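Local structure of 11R-lipoxygenase (Gersemia fruticosa, 3VF1) at residues L377-Q388 against T585-M596. The protein probably catalyses, with a non-heme iron, the calcium-regulated insertion of molecular oxygen into polyunsaturated fatty acids, as lipoxygenases do. Numbering follows the deposited sequence.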
ATOM      1  N   LEU A 377      -0.110 -11.319 -25.444  1.00 24.81           N
ATOM      2  CA  LEU A 377      -1.231 -11.355 -24.514  1.00 24.29           C
ATOM      3  C   LEU A 377      -0.977 -12.344 -23.384  1.00 24.68           C
ATOM      4  O   LEU A 377      -1.319 -12.079 -22.234  1.00 26.69           O
ATOM      5  CB  LEU A 377      -2.527 -11.714 -25.244  1.00 24.98           C
ATOM      6  CG  LEU A 377      -3.069 -10.629 -26.180  1.00 28.24           C
ATOM      7  CD1 LEU A 377      -4.173 -11.180 -27.071  1.00 26.55           C
ATOM      8  CD2 LEU A 377      -3.576  -9.438 -25.382  1.00 25.45           C
ATOM      9  N   TRP A 378      -0.370 -13.479 -23.713  1.00 25.98           N
ATOM     10  CA  TRP A 378      -0.090 -14.511 -22.717  1.00 24.27           C
ATOM     11  C   TRP A 378       1.032 -14.100 -21.768  1.00 23.93           C
ATOM     12  O   TRP A 378       1.062 -14.526 -20.615  1.00 24.62           O
ATOM     13  CB  TRP A 378       0.252 -15.836 -23.399  1.00 24.99           C
ATOM     14  CG  TRP A 378      -0.961 -16.606 -23.842  1.00 28.78           C
ATOM     15  CD1 TRP A 378      -1.537 -16.596 -25.080  1.00 29.07           C
ATOM     16  CD2 TRP A 378      -1.749 -17.496 -23.041  1.00 29.51           C
ATOM     17  NE1 TRP A 378      -2.631 -17.426 -25.099  1.00 30.48           N
ATOM     18  CE2 TRP A 378      -2.784 -17.989 -23.861  1.00 30.65           C
ATOM     19  CE3 TRP A 378      -1.680 -17.923 -21.712  1.00 31.50           C
ATOM     20  CZ2 TRP A 378      -3.741 -18.887 -23.395  1.00 30.11           C
ATOM     21  CZ3 TRP A 378      -2.631 -18.816 -21.251  1.00 31.66           C
ATOM     22  CH2 TRP A 378      -3.645 -19.289 -22.091  1.00 30.67           C
ATOM     23  N   LEU A 379       1.950 -13.269 -22.251  1.00 25.92           N
ATOM     24  CA  LEU A 379       3.026 -12.754 -21.409  1.00 25.29           C
ATOM     25  C   LEU A 379       2.470 -11.762 -20.390  1.00 24.95           C
ATOM     26  O   LEU A 379       2.848 -11.782 -19.220  1.00 27.68           O
ATOM     27  CB  LEU A 379       4.103 -12.083 -22.265  1.00 25.80           C
ATOM     28  CG  LEU A 379       5.318 -11.538 -21.512  1.00 25.50           C
ATOM     29  CD1 LEU A 379       6.085 -12.655 -20.824  1.00 24.18           C
ATOM     30  CD2 LEU A 379       6.229 -10.770 -22.461  1.00 25.20           C
ATOM     31  N   ARG A 380       1.566 -10.898 -20.841  1.00 22.95           N
ATOM     32  CA  ARG A 380       0.937  -9.917 -19.965  1.00 25.18           C
ATOM     33  C   ARG A 380       0.033 -10.589 -18.938  1.00 25.07           C
ATOM     34  O   ARG A 380      -0.056 -10.147 -17.794  1.00 26.24           O
ATOM     35  CB  ARG A 380       0.126  -8.915 -20.788  1.00 27.20           C
ATOM     36  CG  ARG A 380       0.970  -8.024 -21.678  1.00 32.57           C
ATOM     37  CD  ARG A 380       1.818  -7.070 -20.855  1.00 31.88           C
ATOM     38  NE  ARG A 380       1.001  -6.132 -20.088  1.00 35.87           N
ATOM     39  CZ  ARG A 380       1.448  -5.406 -19.068  1.00 36.95           C
ATOM     40  NH1 ARG A 380       2.710  -5.505 -18.670  1.00 34.76           N
ATOM     41  NH2 ARG A 380       0.625  -4.581 -18.434  1.00 36.98           N
ATOM     42  N   CYS A 381      -0.642 -11.655 -19.349  1.00 22.85           N
ATOM     43  CA  CYS A 381      -1.532 -12.375 -18.450  1.00 25.59           C
ATOM     44  C   CYS A 381      -0.747 -12.915 -17.261  1.00 26.31           C
ATOM     45  O   CYS A 381      -1.192 -12.820 -16.118  1.00 23.53           O
ATOM     46  CB  CYS A 381      -2.238 -13.516 -19.182  1.00 26.27           C
ATOM     47  SG  CYS A 381      -3.593 -14.263 -18.234  1.00 31.57           S
ATOM     48  N   ALA A 382       0.425 -13.477 -17.538  1.00 26.64           N
ATOM     49  CA  ALA A 382       1.302 -13.967 -16.486  1.00 24.86           C
ATOM     50  C   ALA A 382       1.685 -12.824 -15.551  1.00 25.71           C
ATOM     51  O   ALA A 382       1.691 -12.980 -14.326  1.00 28.29           O
ATOM     52  CB  ALA A 382       2.546 -14.597 -17.086  1.00 21.78           C
ATOM     53  N   ASP A 383       1.999 -11.672 -16.135  1.00 23.97           N
ATOM     54  CA  ASP A 383       2.419 -10.510 -15.360  1.00 25.23           C
ATOM     55  C   ASP A 383       1.297 -10.027 -14.448  1.00 23.88           C
ATOM     56  O   ASP A 383       1.550  -9.555 -13.341  1.00 27.51           O
ATOM     57  CB  ASP A 383       2.864  -9.381 -16.293  1.00 23.95           C
ATOM     58  CG  ASP A 383       3.406  -8.181 -15.538  1.00 29.94           C
ATOM     59  OD1 ASP A 383       4.592  -8.210 -15.144  1.00 26.26           O
ATOM     60  OD2 ASP A 383       2.644  -7.210 -15.341  1.00 34.71           O
ATOM     61  N   THR A 384       0.060 -10.148 -14.917  1.00 23.34           N
ATOM     62  CA  THR A 384      -1.098  -9.748 -14.124  1.00 25.26           C
ATOM     63  C   THR A 384      -1.203 -10.592 -12.860  1.00 26.67           C
ATOM     64  O   THR A 384      -1.468 -10.070 -11.778  1.00 27.97           O
ATOM     65  CB  THR A 384      -2.408  -9.886 -14.922  1.00 25.41           C
ATOM     66  OG1 THR A 384      -2.384  -8.992 -16.040  1.00 26.42           O
ATOM     67  CG2 THR A 384      -3.607  -9.565 -14.039  1.00 26.54           C
ATOM     68  N   GLN A 385      -0.994 -11.897 -13.002  1.00 25.05           N
ATOM     69  CA  GLN A 385      -1.027 -12.800 -11.859  1.00 27.57           C
ATOM     70  C   GLN A 385      -0.008 -12.315 -10.840  1.00 27.21           C
ATOM     71  O   GLN A 385      -0.297 -12.203  -9.649  1.00 26.63           O
ATOM     72  CB  GLN A 385      -0.686 -14.239 -12.268  1.00 27.30           C
ATOM     73  CG  GLN A 385      -1.368 -14.746 -13.530  1.00 27.33           C
ATOM     74  CD  GLN A 385      -2.877 -14.627 -13.477  1.00 29.92           C
ATOM     75  OE1 GLN A 385      -3.530 -15.258 -12.647  1.00 32.38           O
ATOM     76  NE2 GLN A 385      -3.440 -13.815 -14.368  1.00 25.81           N
ATOM     77  N   TYR A 386       1.193 -12.025 -11.332  1.00 25.00           N
ATOM     78  CA  TYR A 386       2.293 -11.573 -10.494  1.00 25.42           C
ATOM     79  C   TYR A 386       1.952 -10.249  -9.814  1.00 25.21           C
ATOM     80  O   TYR A 386       2.158 -10.090  -8.614  1.00 24.87           O
ATOM     81  CB  TYR A 386       3.554 -11.414 -11.346  1.00 25.70           C
ATOM     82  CG  TYR A 386       4.827 -11.226 -10.552  1.00 26.69           C
ATOM     83  CD1 TYR A 386       5.101 -10.025  -9.910  1.00 25.32           C
ATOM     84  CD2 TYR A 386       5.765 -12.246 -10.459  1.00 27.57           C
ATOM     85  CE1 TYR A 386       6.268  -9.849  -9.189  1.00 24.50           C
ATOM     86  CE2 TYR A 386       6.934 -12.081  -9.742  1.00 27.43           C
ATOM     87  CZ  TYR A 386       7.180 -10.879  -9.109  1.00 27.70           C
ATOM     88  OH  TYR A 386       8.343 -10.711  -8.394  1.00 27.23           O
ATOM     89  N   HIS A 387       1.423  -9.303 -10.582  1.00 24.64           N
ATOM     90  CA  HIS A 387       1.148  -7.970 -10.056  1.00 26.14           C
ATOM     91  C   HIS A 387       0.102  -7.981  -8.947  1.00 24.75           C
ATOM     92  O   HIS A 387       0.299  -7.382  -7.894  1.00 27.26           O
ATOM     93  CB  HIS A 387       0.679  -7.032 -11.166  1.00 25.12           C
ATOM     94  CG  HIS A 387       0.074  -5.762 -10.655  1.00 26.06           C
ATOM     95  ND1 HIS A 387      -1.279  -5.509 -10.707  1.00 28.63           N
ATOM     96  CD2 HIS A 387       0.636  -4.683 -10.063  1.00 29.50           C
ATOM     97  CE1 HIS A 387      -1.524  -4.324 -10.180  1.00 28.08           C
ATOM     98  NE2 HIS A 387      -0.379  -3.801  -9.781  1.00 29.44           N
ATOM     99  N   GLN A 388      -1.014  -8.659  -9.191  1.00 24.40           N
ATOM    100  CA  GLN A 388      -2.128  -8.648  -8.252  1.00 26.13           C
ATOM    101  C   GLN A 388      -1.770  -9.296  -6.918  1.00 28.40           C
ATOM    102  O   GLN A 388      -2.022  -8.725  -5.860  1.00 32.55           O
ATOM    103  CB  GLN A 388      -3.339  -9.360  -8.856  1.00 25.97           C
ATOM    104  CG  GLN A 388      -3.995  -8.605  -9.998  1.00 30.89           C
ATOM    105  CD  GLN A 388      -4.592  -7.281  -9.554  1.00 37.12           C
ATOM    106  OE1 GLN A 388      -4.927  -7.098  -8.383  1.00 38.26           O
ATOM    107  NE2 GLN A 388      -4.722  -6.349 -10.489  1.00 35.55           N
ATOM    108  N   THR A 585      -4.111   0.605 -16.504  1.00 27.17           N
ATOM    109  CA  THR A 585      -3.488  -0.649 -16.914  1.00 29.11           C
ATOM    110  C   THR A 585      -4.515  -1.717 -17.284  1.00 29.75           C
ATOM    111  O   THR A 585      -4.358  -2.414 -18.286  1.00 27.64           O
ATOM    112  CB  THR A 585      -2.573  -1.197 -15.799  1.00 31.73           C
ATOM    113  OG1 THR A 585      -1.486  -0.287 -15.583  1.00 32.62           O
ATOM    114  CG2 THR A 585      -2.017  -2.564 -16.169  1.00 31.16           C
ATOM    115  N   TYR A 586      -5.564  -1.841 -16.478  1.00 27.19           N
ATOM    116  CA  TYR A 586      -6.554  -2.897 -16.672  1.00 28.98           C
ATOM    117  C   TYR A 586      -7.874  -2.381 -17.240  1.00 28.59           C
ATOM    118  O   TYR A 586      -8.749  -3.170 -17.595  1.00 32.16           O
ATOM    119  CB  TYR A 586      -6.816  -3.628 -15.354  1.00 27.95           C
ATOM    120  CG  TYR A 586      -5.596  -4.321 -14.795  1.00 30.71           C
ATOM    121  CD1 TYR A 586      -5.169  -5.537 -15.311  1.00 29.95           C
ATOM    122  CD2 TYR A 586      -4.872  -3.761 -13.752  1.00 27.58           C
ATOM    123  CE1 TYR A 586      -4.053  -6.175 -14.804  1.00 30.45           C
ATOM    124  CE2 TYR A 586      -3.758  -4.391 -13.238  1.00 31.59           C
ATOM    125  CZ  TYR A 586      -3.353  -5.598 -13.768  1.00 34.22           C
ATOM    126  OH  TYR A 586      -2.244  -6.227 -13.255  1.00 33.43           O
ATOM    127  N   GLY A 587      -8.020  -1.062 -17.320  1.00 26.00           N
ATOM    128  CA  GLY A 587      -9.227  -0.467 -17.867  1.00 30.84           C
ATOM    129  C   GLY A 587      -9.579  -1.104 -19.198  1.00 32.31           C
ATOM    130  O   GLY A 587     -10.698  -1.575 -19.398  1.00 33.07           O
ATOM    131  N   PHE A 588      -8.613  -1.112 -20.111  1.00 31.89           N
ATOM    132  CA  PHE A 588      -8.755  -1.803 -21.385  1.00 30.16           C
ATOM    133  C   PHE A 588      -8.154  -3.200 -21.250  1.00 30.08           C
ATOM    134  O   PHE A 588      -6.935  -3.371 -21.273  1.00 30.50           O
ATOM    135  CB  PHE A 588      -8.062  -1.013 -22.495  1.00 30.02           C
ATOM    136  CG  PHE A 588      -8.317  -1.550 -23.872  1.00 29.40           C
ATOM    137  CD1 PHE A 588      -9.563  -1.417 -24.463  1.00 32.15           C
ATOM    138  CD2 PHE A 588      -7.309  -2.183 -24.581  1.00 28.58           C
ATOM    139  CE1 PHE A 588      -9.799  -1.912 -25.733  1.00 29.82           C
ATOM    140  CE2 PHE A 588      -7.540  -2.678 -25.850  1.00 28.80           C
ATOM    141  CZ  PHE A 588      -8.785  -2.543 -26.426  1.00 32.59           C
ATOM    142  N   HIS A 589      -9.024  -4.194 -21.107  1.00 30.10           N
ATOM    143  CA  HIS A 589      -8.616  -5.538 -20.701  1.00 31.45           C
ATOM    144  C   HIS A 589      -7.454  -6.127 -21.510  1.00 31.05           C
ATOM    145  O   HIS A 589      -6.538  -6.718 -20.937  1.00 31.70           O
ATOM    146  CB  HIS A 589      -9.813  -6.491 -20.751  1.00 27.50           C
ATOM    147  CG  HIS A 589      -9.574  -7.795 -20.056  1.00 31.56           C
ATOM    148  ND1 HIS A 589     -10.021  -8.050 -18.777  1.00 34.53           N
ATOM    149  CD2 HIS A 589      -8.928  -8.914 -20.458  1.00 32.39           C
ATOM    150  CE1 HIS A 589      -9.667  -9.272 -18.425  1.00 32.18           C
ATOM    151  NE2 HIS A 589      -9.001  -9.818 -19.426  1.00 34.17           N
ATOM    152  N   PRO A 590      -7.491  -5.982 -22.843  1.00 29.63           N
ATOM    153  CA  PRO A 590      -6.435  -6.574 -23.674  1.00 28.85           C
ATOM    154  C   PRO A 590      -5.028  -6.074 -23.347  1.00 28.11           C
ATOM    155  O   PRO A 590      -4.054  -6.752 -23.672  1.00 28.55           O
ATOM    156  CB  PRO A 590      -6.828  -6.149 -25.092  1.00 26.61           C
ATOM    157  CG  PRO A 590      -8.301  -5.941 -25.026  1.00 29.84           C
ATOM    158  CD  PRO A 590      -8.559  -5.379 -23.660  1.00 31.86           C
ATOM    159  N   ASN A 591      -4.920  -4.908 -22.719  1.00 28.48           N
ATOM    160  CA  ASN A 591      -3.614  -4.363 -22.364  1.00 28.51           C
ATOM    161  C   ASN A 591      -2.946  -5.175 -21.259  1.00 32.18           C
ATOM    162  O   ASN A 591      -1.722  -5.164 -21.123  1.00 34.04           O
ATOM    163  CB  ASN A 591      -3.742  -2.898 -21.938  1.00 28.85           C
ATOM    164  CG  ASN A 591      -2.399  -2.263 -21.618  1.00 30.12           C
ATOM    165  OD1 ASN A 591      -1.594  -2.007 -22.515  1.00 28.20           O
ATOM    166  ND2 ASN A 591      -2.157  -1.998 -20.339  1.00 31.97           N
ATOM    167  N   SER A 592      -3.755  -5.882 -20.476  1.00 29.43           N
ATOM    168  CA  SER A 592      -3.240  -6.716 -19.399  1.00 30.17           C
ATOM    169  C   SER A 592      -4.300  -7.725 -18.960  1.00 31.48           C
ATOM    170  O   SER A 592      -4.984  -7.520 -17.957  1.00 30.21           O
ATOM    171  CB  SER A 592      -2.815  -5.846 -18.215  1.00 31.79           C
ATOM    172  OG  SER A 592      -1.889  -6.527 -17.385  1.00 34.61           O
ATOM    173  N   PRO A 593      -4.439  -8.823 -19.720  1.00 30.13           N
ATOM    174  CA  PRO A 593      -5.443  -9.860 -19.455  1.00 28.40           C
ATOM    175  C   PRO A 593      -5.316 -10.453 -18.055  1.00 30.11           C
ATOM    176  O   PRO A 593      -4.200 -10.660 -17.578  1.00 29.87           O
ATOM    177  CB  PRO A 593      -5.136 -10.927 -20.512  1.00 26.11           C
ATOM    178  CG  PRO A 593      -4.395 -10.211 -21.585  1.00 27.28           C
ATOM    179  CD  PRO A 593      -3.616  -9.138 -20.900  1.00 29.12           C
ATOM    180  N   THR A 594      -6.446 -10.723 -17.412  1.00 26.55           N
ATOM    181  CA  THR A 594      -6.449 -11.287 -16.067  1.00 28.44           C
ATOM    182  C   THR A 594      -6.561 -12.805 -16.102  1.00 28.16           C
ATOM    183  O   THR A 594      -6.084 -13.489 -15.198  1.00 31.23           O
ATOM    184  CB  THR A 594      -7.605 -10.721 -15.221  1.00 30.09           C
ATOM    185  OG1 THR A 594      -8.859 -11.017 -15.848  1.00 30.74           O
ATOM    186  CG2 THR A 594      -7.463  -9.215 -15.065  1.00 29.83           C
ATOM    187  N   LEU A 595      -7.195 -13.328 -17.144  1.00 31.54           N
ATOM    188  CA  LEU A 595      -7.334 -14.771 -17.297  1.00 32.08           C
ATOM    189  C   LEU A 595      -7.402 -15.172 -18.766  1.00 31.29           C
ATOM    190  O   LEU A 595      -7.611 -14.333 -19.641  1.00 30.23           O
ATOM    191  CB  LEU A 595      -8.584 -15.267 -16.563  1.00 30.88           C
ATOM    192  CG  LEU A 595      -9.938 -14.736 -17.051  1.00 35.31           C
ATOM    193  CD1 LEU A 595     -10.407 -15.450 -18.311  1.00 32.37           C
ATOM    194  CD2 LEU A 595     -10.987 -14.868 -15.955  1.00 33.98           C
ATOM    195  N   MET A 596      -7.213 -16.462 -19.021  1.00 29.52           N
ATOM    196  CA  MET A 596      -7.412 -17.029 -20.347  1.00 28.81           C
ATOM    197  C   MET A 596      -8.354 -18.220 -20.226  1.00 30.82           C
ATOM    198  O   MET A 596      -8.211 -19.043 -19.325  1.00 28.73           O
ATOM    199  CB  MET A 596      -6.079 -17.465 -20.955  1.00 30.96           C
ATOM    200  CG  MET A 596      -5.167 -16.314 -21.355  1.00 31.02           C
ATOM    201  SD  MET A 596      -5.850 -15.299 -22.679  1.00 38.47           S
ATOM    202  CE  MET A 596      -4.450 -14.258 -23.072  1.00 32.48           C
TER
HETATM  203  O   HOH W   1       0.012  -6.127 -14.881  1.00 28.58           O
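Arg380 reaches from helix 369-410 to the carbonyl of Asn591, its NE lying 3.1 Å from Asn591 O in a fairly straight bond (160° at the hydrogen) that runs in the guanidinium plane. Bends at chi2 and chi3 (-68° and -64°) fold the arginine chain so that NE meets this oxygen. One turn on, Thr384 OG1 stands 2.9 Å from both Ser592 OG and Pro593 O and also near Arg380 O; which of them receives its proton is unsettled. Its CG2 packs against Tyr586 CE1 and the methyl of Thr594. His387 NE2 is bonded to Val578 O, while ND1 lies 2.8 Å from Tyr586 OH in a weak bond; that hydroxyl shares a water with Asp383 and Ser592. Gln388, bonded to Gln582, lies close to the iron-binding His392. Gln385 is bent back along its helix: NE2 donates to Cys381 O and, at 2.8 Å, to Thr594 O, which it approaches from above the carbonyl plane. Both protons of the amide are thereby used. Pro593's compact ring suits the close approach of loop to helix, with CG 4.0 Å from Leu377 CD2, CD against Arg380 CB, and Cys381 CA 3.3 Å from Pro593 O in a C-H...O contact. At the N-terminal end of 377-388, Met596 makes a CH-pi contact, CG 3.4 Å from the centroid of Trp378's six-membered ring; its flexible thioether chain, bent at chi2, brings SD over the same face as a Met-aromatic contact. Three carbonyls of an irregular segment (Asn591, Pro593, Thr594) are thus met by Arg380, Thr384 and Gln385, the Thr384 bond remaining open.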